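Local coordinates for synaptic vesicle membrane protein VAT-1 homolog-like (Homo sapiens, PDB 4A27) that probably acts as an oxidoreductase of the quinone oxidoreductase subfamily of zinc-containing alcohol dehydrogenases, at residues V212-C217 / G232-Y237; F127-V132 / F278-L283. All blocks are in the same frame, centred on the assembly; numbering follows the deposited sequence.

Both contacts belong to the Rossmann-type half of the chain, and their centres lie 12 Å apart. Contact 1 pairs two neighbouring strands of the six-stranded parallel sheet, 209-215 and 232-237; contact 2 sets helix 124-137 against the end of strand 274-278 and the start of helix 280-285. In sequence 127-132 comes first, then 212-217, 232-237 and 278-283, so the strand pair falls between the two halves of contact 2. A probable hydrogen bond, Phe278 N to Leu236 O at 2.9 Å, joins them directly, and Tyr237 packs near Thr129. Helix 124-137 thus packs on the sheet of contact 1, and the buried contact 2 joins that sheet's outermost strand within this chain to the helix. Both contacts reach the second subunit.

Contact 1: V212-C217 / G232-Y237. With EDO (1,2-ethanediol), chain C.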
ATOM      1  N   VAL A 212       6.591  -8.490   0.272  1.00 33.59           N
ATOM      2  CA  VAL A 212       7.311  -9.250   1.279  1.00 39.73           C
ATOM      3  C   VAL A 212       6.517  -9.188   2.595  1.00 38.95           C
ATOM      4  O   VAL A 212       6.179  -8.083   3.033  1.00 36.30           O
ATOM      5  CB  VAL A 212       8.747  -8.737   1.516  1.00 40.46           C
ATOM      6  CG1 VAL A 212       9.419  -9.577   2.663  1.00 42.61           C
ATOM      7  CG2 VAL A 212       9.601  -8.833   0.232  1.00 45.66           C
ATOM      8  N   LEU A 213       6.266 -10.359   3.203  1.00 35.86           N
ATOM      9  CA  LEU A 213       5.567 -10.483   4.476  1.00 34.96           C
ATOM     10  C   LEU A 213       6.497 -11.040   5.526  1.00 39.81           C
ATOM     11  O   LEU A 213       6.977 -12.186   5.433  1.00 38.89           O
ATOM     12  CB  LEU A 213       4.372 -11.394   4.370  1.00 36.31           C
ATOM     13  CG  LEU A 213       3.394 -11.042   3.276  1.00 37.40           C
ATOM     14  CD1 LEU A 213       2.382 -12.146   3.115  1.00 43.51           C
ATOM     15  CD2 LEU A 213       2.757  -9.669   3.627  1.00 32.27           C
ATOM     16  N   ASP A 214       6.766 -10.219   6.538  1.00 40.30           N
ATOM     17  CA  ASP A 214       7.801 -10.526   7.498  1.00 36.00           C
ATOM     18  C   ASP A 214       7.306 -10.388   8.931  1.00 49.80           C
ATOM     19  O   ASP A 214       6.935  -9.284   9.374  1.00 43.63           O
ATOM     20  CB  ASP A 214       8.956  -9.543   7.296  1.00 43.04           C
ATOM     21  CG  ASP A 214      10.232  -9.996   7.993  1.00 49.27           C
ATOM     22  OD1 ASP A 214      10.304 -11.172   8.431  1.00 49.22           O
ATOM     23  OD2 ASP A 214      11.170  -9.183   8.051  1.00 57.54           O
ATOM     24  N   CYS A 215       7.346 -11.477   9.694  1.00 60.78           N
ATOM     25  CA  CYS A 215       6.760 -11.438  11.042  1.00 76.03           C
ATOM     26  C   CYS A 215       7.704 -10.834  12.071  1.00 72.17           C
ATOM     27  O   CYS A 215       8.906 -10.708  11.838  1.00 83.11           O
ATOM     28  CB  CYS A 215       6.242 -12.822  11.483  1.00 84.69           C
ATOM     29  SG  CYS A 215       7.500 -14.015  11.946  1.00119.67           S
ATOM     30  N   LEU A 216       7.109 -10.441  13.196  1.00 97.79           N
ATOM     31  CA  LEU A 216       7.823 -10.003  14.391  1.00116.13           C
ATOM     32  C   LEU A 216       8.386 -11.204  15.138  1.00120.34           C
ATOM     33  O   LEU A 216       9.190 -11.033  16.049  1.00 89.65           O
ATOM     34  CB  LEU A 216       6.903  -9.206  15.337  1.00123.91           C
ATOM     35  CG  LEU A 216       7.042  -7.688  15.307  1.00 91.95           C
ATOM     36  CD1 LEU A 216       6.383  -7.101  14.042  1.00 60.50           C
ATOM     37  CD2 LEU A 216       6.451  -7.103  16.596  1.00 87.85           C
ATOM     38  N   CYS A 217       7.951 -12.408  14.751  1.00125.35           N
ATOM     39  CA  CYS A 217       8.330 -13.655  15.418  1.00106.67           C
ATOM     40  C   CYS A 217       9.746 -14.111  15.049  1.00 98.72           C
ATOM     41  O   CYS A 217      10.244 -13.822  13.958  1.00100.66           O
ATOM     42  CB  CYS A 217       7.313 -14.759  15.077  1.00 76.00           C
ATOM     43  N   GLY A 232       6.770  -2.160  -4.886  1.00 35.36           N
ATOM     44  CA  GLY A 232       6.494  -3.250  -3.963  1.00 38.03           C
ATOM     45  C   GLY A 232       6.218  -2.813  -2.535  1.00 35.35           C
ATOM     46  O   GLY A 232       6.584  -1.709  -2.137  1.00 44.91           O
ATOM     47  N   THR A 233       5.650  -3.733  -1.741  1.00 34.74           N
ATOM     48  CA  THR A 233       5.192  -3.456  -0.353  1.00 35.17           C
ATOM     49  C   THR A 233       5.821  -4.455   0.612  1.00 43.55           C
ATOM     50  O   THR A 233       5.744  -5.664   0.414  1.00 34.30           O
ATOM     51  CB  THR A 233       3.672  -3.610  -0.204  1.00 46.21           C
ATOM     52  OG1 THR A 233       3.001  -2.767  -1.150  1.00 39.14           O
ATOM     53  CG2 THR A 233       3.224  -3.250   1.209  1.00 44.98           C
ATOM     54  N   TYR A 234       6.499  -3.930   1.616  1.00 34.82           N
ATOM     55  CA  TYR A 234       7.015  -4.724   2.702  1.00 38.08           C
ATOM     56  C   TYR A 234       6.085  -4.521   3.907  1.00 36.77           C
ATOM     57  O   TYR A 234       5.801  -3.386   4.268  1.00 40.84           O
ATOM     58  CB  TYR A 234       8.458  -4.280   2.993  1.00 39.75           C
ATOM     59  CG  TYR A 234       9.128  -5.005   4.120  1.00 53.22           C
ATOM     60  CD1 TYR A 234       9.805  -6.196   3.914  1.00 53.29           C
ATOM     61  CD2 TYR A 234       9.136  -4.459   5.386  1.00 66.30           C
ATOM     62  CE1 TYR A 234      10.431  -6.844   4.955  1.00 55.39           C
ATOM     63  CE2 TYR A 234       9.773  -5.082   6.420  1.00 58.38           C
ATOM     64  CZ  TYR A 234      10.407  -6.279   6.207  1.00 62.29           C
ATOM     65  OH  TYR A 234      11.019  -6.887   7.269  1.00 78.71           O
ATOM     66  N   ILE A 235       5.625  -5.616   4.513  1.00 31.27           N
ATOM     67  CA  ILE A 235       4.679  -5.590   5.606  1.00 35.48           C
ATOM     68  C   ILE A 235       5.260  -6.335   6.791  1.00 38.10           C
ATOM     69  O   ILE A 235       5.619  -7.540   6.704  1.00 35.34           O
ATOM     70  CB  ILE A 235       3.302  -6.209   5.172  1.00 32.05           C
ATOM     71  CG1 ILE A 235       2.816  -5.556   3.897  1.00 31.20           C
ATOM     72  CG2 ILE A 235       2.196  -5.996   6.245  1.00 32.20           C
ATOM     73  CD1 ILE A 235       1.433  -6.115   3.359  1.00 29.81           C
ATOM     74  N   LEU A 236       5.434  -5.588   7.885  1.00 55.18           N
ATOM     75  CA  LEU A 236       5.850  -6.148   9.151  1.00 55.75           C
ATOM     76  C   LEU A 236       4.626  -6.412  10.024  1.00 45.36           C
ATOM     77  O   LEU A 236       3.837  -5.508  10.318  1.00 45.04           O
ATOM     78  CB  LEU A 236       6.805  -5.198   9.864  1.00 65.84           C
ATOM     79  CG  LEU A 236       7.485  -5.820  11.085  1.00 94.11           C
ATOM     80  CD1 LEU A 236       8.425  -6.966  10.674  1.00 80.36           C
ATOM     81  CD2 LEU A 236       8.253  -4.763  11.845  1.00 99.33           C
ATOM     82  N   TYR A 237       4.461  -7.653  10.445  1.00 42.80           N
ATOM     83  CA  TYR A 237       3.327  -8.000  11.283  1.00 46.40           C
ATOM     84  C   TYR A 237       3.728  -8.855  12.465  1.00 48.86           C
ATOM     85  O   TYR A 237       4.866  -9.328  12.534  1.00 49.13           O
ATOM     86  CB  TYR A 237       2.315  -8.747  10.451  1.00 42.15           C
ATOM     87  CG  TYR A 237       2.747 -10.144  10.050  1.00 40.59           C
ATOM     88  CD1 TYR A 237       3.527 -10.355   8.911  1.00 46.26           C
ATOM     89  CD2 TYR A 237       2.376 -11.238  10.795  1.00 42.83           C
ATOM     90  CE1 TYR A 237       3.872 -11.626   8.512  1.00 44.40           C
ATOM     91  CE2 TYR A 237       2.749 -12.504  10.436  1.00 47.11           C
ATOM     92  CZ  TYR A 237       3.470 -12.686   9.276  1.00 48.82           C
ATOM     93  OH  TYR A 237       3.830 -13.931   8.901  1.00 40.61           O
TER
HETATM   94  C1  EDO C1387       2.136  -4.204  -4.588  1.00 45.39           C
HETATM   95  O1  EDO C1387       3.095  -3.387  -3.890  1.00 46.40           O
HETATM   96  C2  EDO C1387       0.948  -4.456  -3.687  1.00 37.67           C
HETATM   97  O2  EDO C1387      -0.295  -4.009  -4.261  1.00 63.21           O
HETATM   98  O   HOH W   1       5.535 -14.241   6.914  1.00 57.59           O
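Strands 209-215 and 232-237 of the Rossmann-type sheet run parallel here, Val212 facing Tyr234 and Cys215 facing Tyr237. The pattern is regular at first: Val212 N donates to Thr233 O and Val212 O accepts from Ile235 N. Asp214 N then reaches Ile235 O at 2.9 Å, whereas Tyr237 N sits above the carbonyl plane of Asp214 at 3.2 Å from O. Beyond the strand, Leu216 N reaches Tyr237 O at 2.6 Å with 132° at the hydrogen, but Leu216 is poorly ordered and this short, bent bond is less certain than those within the strands.

On one face Val212 CG1 lies 3.6 Å from Tyr234 CD1. With CG of Asp214 and of Tyr234 each anti to its backbone N, Tyr234 OH donates to the anti lone pair of Asp214 OD2 at 2.4 Å, the carboxylate turned 71° from the ring. On the other face Tyr237 takes the crowded first torsion (chi1 70°), which lays its ring over Cys215 CB, a CH-pi contact 3.9 Å from the centroid. Water 1 accepts from Tyr237 OH and donates to Leu213 O. The unusually short phenol-carboxylate bond holds the Tyr234 oxygen beside Asp214; the donated proton should stabilise the carboxylate and may lower its pKa.

Contact 2: F127-V132 / F278-L283; sequences FVTAYV and FSLLNL
Phe278 and Leu280 both carry CG anti to the backbone N (chi1 -177° and 178°), and from the CA both set out toward helix 124-137. Val132 likewise has CG1 anti to its N, at 176°, which carries that methyl to the Phe278 ring: CG1 stands 3.5 Å from CE1 and 3.7 Å from CZ, the side chains crossing at about a right angle. One turn earlier, Thr129 meets the CE2 side of the rim, on the same side of the ring plane as Val132 CG1, its CA 3.9 Å and its CG2 4.0 Å from Phe278 CE2. The far rim, CE1, CZ and CE2, thus rests across Thr129 and Val132, while Leu280 N stands 3.8 Å over the other face. Leu280 sends CD2 to Val128 CG1, at 3.8 Å, and to Thr129 OG1, at 3.6 Å. That hydroxyl touches the leucine only by packing; its hydrogen bond goes to Met125 O. No hydrogen bond joins the segments, so the interface rests on van der Waals contact among buried side chains. Ser279 is the N-cap of helix 280-285: its OG accepts from Asn282 N at 3.2 Å, and its N bonds OD1 of Asn272 of the second subunit.

Phe278, backbone-bonded to Leu236 of strand 232-237, also touches Met133, while helix 290-305 lies against Val128 and helix 154-163 behind Phe127 and Ala130.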
ATOM      1  N   PHE A 127      -6.119 -16.336   9.341  1.00 35.59           N
ATOM      2  CA  PHE A 127      -6.670 -16.060   8.031  1.00 32.73           C
ATOM      3  C   PHE A 127      -7.077 -14.595   7.842  1.00 33.10           C
ATOM      4  O   PHE A 127      -6.916 -14.053   6.739  1.00 33.56           O
ATOM      5  CB  PHE A 127      -7.797 -17.021   7.651  1.00 34.26           C
ATOM      6  CG  PHE A 127      -7.291 -18.356   7.175  1.00 34.23           C
ATOM      7  CD1 PHE A 127      -6.879 -19.323   8.091  1.00 35.98           C
ATOM      8  CD2 PHE A 127      -7.181 -18.627   5.811  1.00 36.99           C
ATOM      9  CE1 PHE A 127      -6.350 -20.546   7.652  1.00 35.48           C
ATOM     10  CE2 PHE A 127      -6.663 -19.858   5.360  1.00 35.85           C
ATOM     11  CZ  PHE A 127      -6.255 -20.814   6.300  1.00 41.98           C
ATOM     12  N   VAL A 128      -7.562 -13.931   8.895  1.00 32.85           N
ATOM     13  CA  VAL A 128      -7.883 -12.522   8.761  1.00 33.64           C
ATOM     14  C   VAL A 128      -6.561 -11.745   8.560  1.00 31.71           C
ATOM     15  O   VAL A 128      -6.490 -10.839   7.758  1.00 30.44           O
ATOM     16  CB  VAL A 128      -8.707 -11.958   9.978  1.00 38.81           C
ATOM     17  CG1 VAL A 128      -8.856 -10.488   9.888  1.00 34.67           C
ATOM     18  CG2 VAL A 128     -10.121 -12.609  10.058  1.00 36.32           C
ATOM     19  N   THR A 129      -5.510 -12.106   9.280  1.00 34.16           N
ATOM     20  CA  THR A 129      -4.241 -11.402   9.124  1.00 36.04           C
ATOM     21  C   THR A 129      -3.764 -11.507   7.678  1.00 31.29           C
ATOM     22  O   THR A 129      -3.391 -10.532   7.037  1.00 30.64           O
ATOM     23  CB  THR A 129      -3.197 -11.982  10.102  1.00 34.28           C
ATOM     24  OG1 THR A 129      -3.632 -11.716  11.429  1.00 36.55           O
ATOM     25  CG2 THR A 129      -1.787 -11.410   9.885  1.00 28.87           C
ATOM     26  N   ALA A 130      -3.757 -12.721   7.186  1.00 32.45           N
ATOM     27  CA  ALA A 130      -3.336 -13.025   5.833  1.00 33.49           C
ATOM     28  C   ALA A 130      -4.145 -12.236   4.828  1.00 31.74           C
ATOM     29  O   ALA A 130      -3.611 -11.608   3.930  1.00 32.06           O
ATOM     30  CB  ALA A 130      -3.495 -14.535   5.584  1.00 28.11           C
ATOM     31  N   TYR A 131      -5.446 -12.210   5.018  1.00 33.64           N
ATOM     32  CA  TYR A 131      -6.318 -11.599   4.041  1.00 33.91           C
ATOM     33  C   TYR A 131      -6.099 -10.089   4.043  1.00 33.36           C
ATOM     34  O   TYR A 131      -5.984  -9.441   2.973  1.00 32.14           O
ATOM     35  CB  TYR A 131      -7.785 -11.920   4.347  1.00 32.11           C
ATOM     36  CG  TYR A 131      -8.698 -11.538   3.258  1.00 34.60           C
ATOM     37  CD1 TYR A 131      -9.149 -10.240   3.110  1.00 35.37           C
ATOM     38  CD2 TYR A 131      -9.089 -12.476   2.311  1.00 35.21           C
ATOM     39  CE1 TYR A 131      -9.989  -9.890   2.036  1.00 41.39           C
ATOM     40  CE2 TYR A 131      -9.905 -12.131   1.279  1.00 36.43           C
ATOM     41  CZ  TYR A 131     -10.359 -10.831   1.136  1.00 41.55           C
ATOM     42  OH  TYR A 131     -11.225 -10.530   0.073  1.00 43.50           O
ATOM     43  N   VAL A 132      -6.015  -9.522   5.239  1.00 33.29           N
ATOM     44  CA  VAL A 132      -5.949  -8.095   5.330  1.00 36.51           C
ATOM     45  C   VAL A 132      -4.630  -7.602   4.752  1.00 37.09           C
ATOM     46  O   VAL A 132      -4.600  -6.556   4.060  1.00 33.26           O
ATOM     47  CB  VAL A 132      -6.191  -7.576   6.748  1.00 39.77           C
ATOM     48  CG1 VAL A 132      -6.001  -6.094   6.747  1.00 40.93           C
ATOM     49  CG2 VAL A 132      -7.621  -7.911   7.220  1.00 38.67           C
ATOM     50  N   PHE A 278       1.338  -4.070  10.447  1.00 43.39           N
ATOM     51  CA  PHE A 278       0.005  -4.585  10.661  1.00 33.60           C
ATOM     52  C   PHE A 278      -0.157  -5.344  12.001  1.00 46.54           C
ATOM     53  O   PHE A 278       0.613  -6.254  12.289  1.00 39.75           O
ATOM     54  CB  PHE A 278      -0.421  -5.479   9.532  1.00 39.30           C
ATOM     55  CG  PHE A 278      -1.831  -5.971   9.678  1.00 45.90           C
ATOM     56  CD1 PHE A 278      -2.901  -5.074   9.590  1.00 40.55           C
ATOM     57  CD2 PHE A 278      -2.091  -7.294   9.996  1.00 50.75           C
ATOM     58  CE1 PHE A 278      -4.224  -5.522   9.760  1.00 50.67           C
ATOM     59  CE2 PHE A 278      -3.403  -7.745  10.158  1.00 42.86           C
ATOM     60  CZ  PHE A 278      -4.474  -6.855  10.047  1.00 41.76           C
ATOM     61  N   SER A 279      -1.159  -4.934  12.791  1.00 42.90           N
ATOM     62  CA  SER A 279      -1.527  -5.555  14.083  1.00 42.79           C
ATOM     63  C   SER A 279      -3.017  -5.745  14.109  1.00 38.64           C
ATOM     64  O   SER A 279      -3.770  -4.767  14.243  1.00 43.55           O
ATOM     65  CB  SER A 279      -1.164  -4.631  15.235  1.00 43.75           C
ATOM     66  OG  SER A 279      -1.875  -5.036  16.408  1.00 53.39           O
ATOM     67  N   LEU A 280      -3.478  -6.972  13.906  1.00 35.60           N
ATOM     68  CA  LEU A 280      -4.906  -7.228  13.906  1.00 48.00           C
ATOM     69  C   LEU A 280      -5.567  -6.866  15.260  1.00 45.00           C
ATOM     70  O   LEU A 280      -6.681  -6.357  15.282  1.00 40.82           O
ATOM     71  CB  LEU A 280      -5.190  -8.691  13.557  1.00 36.84           C
ATOM     72  CG  LEU A 280      -6.639  -9.167  13.559  1.00 51.25           C
ATOM     73  CD1 LEU A 280      -7.528  -8.192  12.758  1.00 38.11           C
ATOM     74  CD2 LEU A 280      -6.729 -10.629  12.980  1.00 30.54           C
ATOM     75  N   LEU A 281      -4.926  -7.208  16.364  1.00 40.47           N
ATOM     76  CA  LEU A 281      -5.522  -6.981  17.681  1.00 47.32           C
ATOM     77  C   LEU A 281      -5.798  -5.499  17.909  1.00 49.06           C
ATOM     78  O   LEU A 281      -6.904  -5.134  18.338  1.00 47.50           O
ATOM     79  CB  LEU A 281      -4.670  -7.578  18.810  1.00 45.03           C
ATOM     80  CG  LEU A 281      -4.719  -9.110  18.792  1.00 51.11           C
ATOM     81  CD1 LEU A 281      -3.882  -9.640  19.873  1.00 43.07           C
ATOM     82  CD2 LEU A 281      -6.132  -9.744  18.886  1.00 41.29           C
ATOM     83  N   ASN A 282      -4.833  -4.656  17.569  1.00 49.84           N
ATOM     84  CA  ASN A 282      -5.027  -3.206  17.658  1.00 53.08           C
ATOM     85  C   ASN A 282      -6.132  -2.692  16.776  1.00 49.24           C
ATOM     86  O   ASN A 282      -6.880  -1.805  17.192  1.00 46.53           O
ATOM     87  CB  ASN A 282      -3.765  -2.453  17.295  1.00 50.78           C
ATOM     88  CG  ASN A 282      -2.712  -2.559  18.351  1.00 50.63           C
ATOM     89  OD1 ASN A 282      -2.939  -3.130  19.426  1.00 49.81           O
ATOM     90  ND2 ASN A 282      -1.531  -2.042  18.044  1.00 59.23           N
ATOM     91  N   LEU A 283      -6.239  -3.249  15.574  1.00 49.67           N
ATOM     92  CA  LEU A 283      -7.298  -2.882  14.645  1.00 47.15           C
ATOM     93  C   LEU A 283      -8.655  -3.188  15.251  1.00 49.50           C
ATOM     94  O   LEU A 283      -9.584  -2.390  15.120  1.00 50.64           O
ATOM     95  CB  LEU A 283      -7.138  -3.636  13.311  1.00 47.83           C
ATOM     96  CG  LEU A 283      -7.840  -3.128  12.058  1.00 60.15           C
ATOM     97  CD1 LEU A 283      -7.471  -1.661  11.759  1.00 52.55           C
ATOM     98  CD2 LEU A 283      -7.478  -4.016  10.841  1.00 49.67           C
TER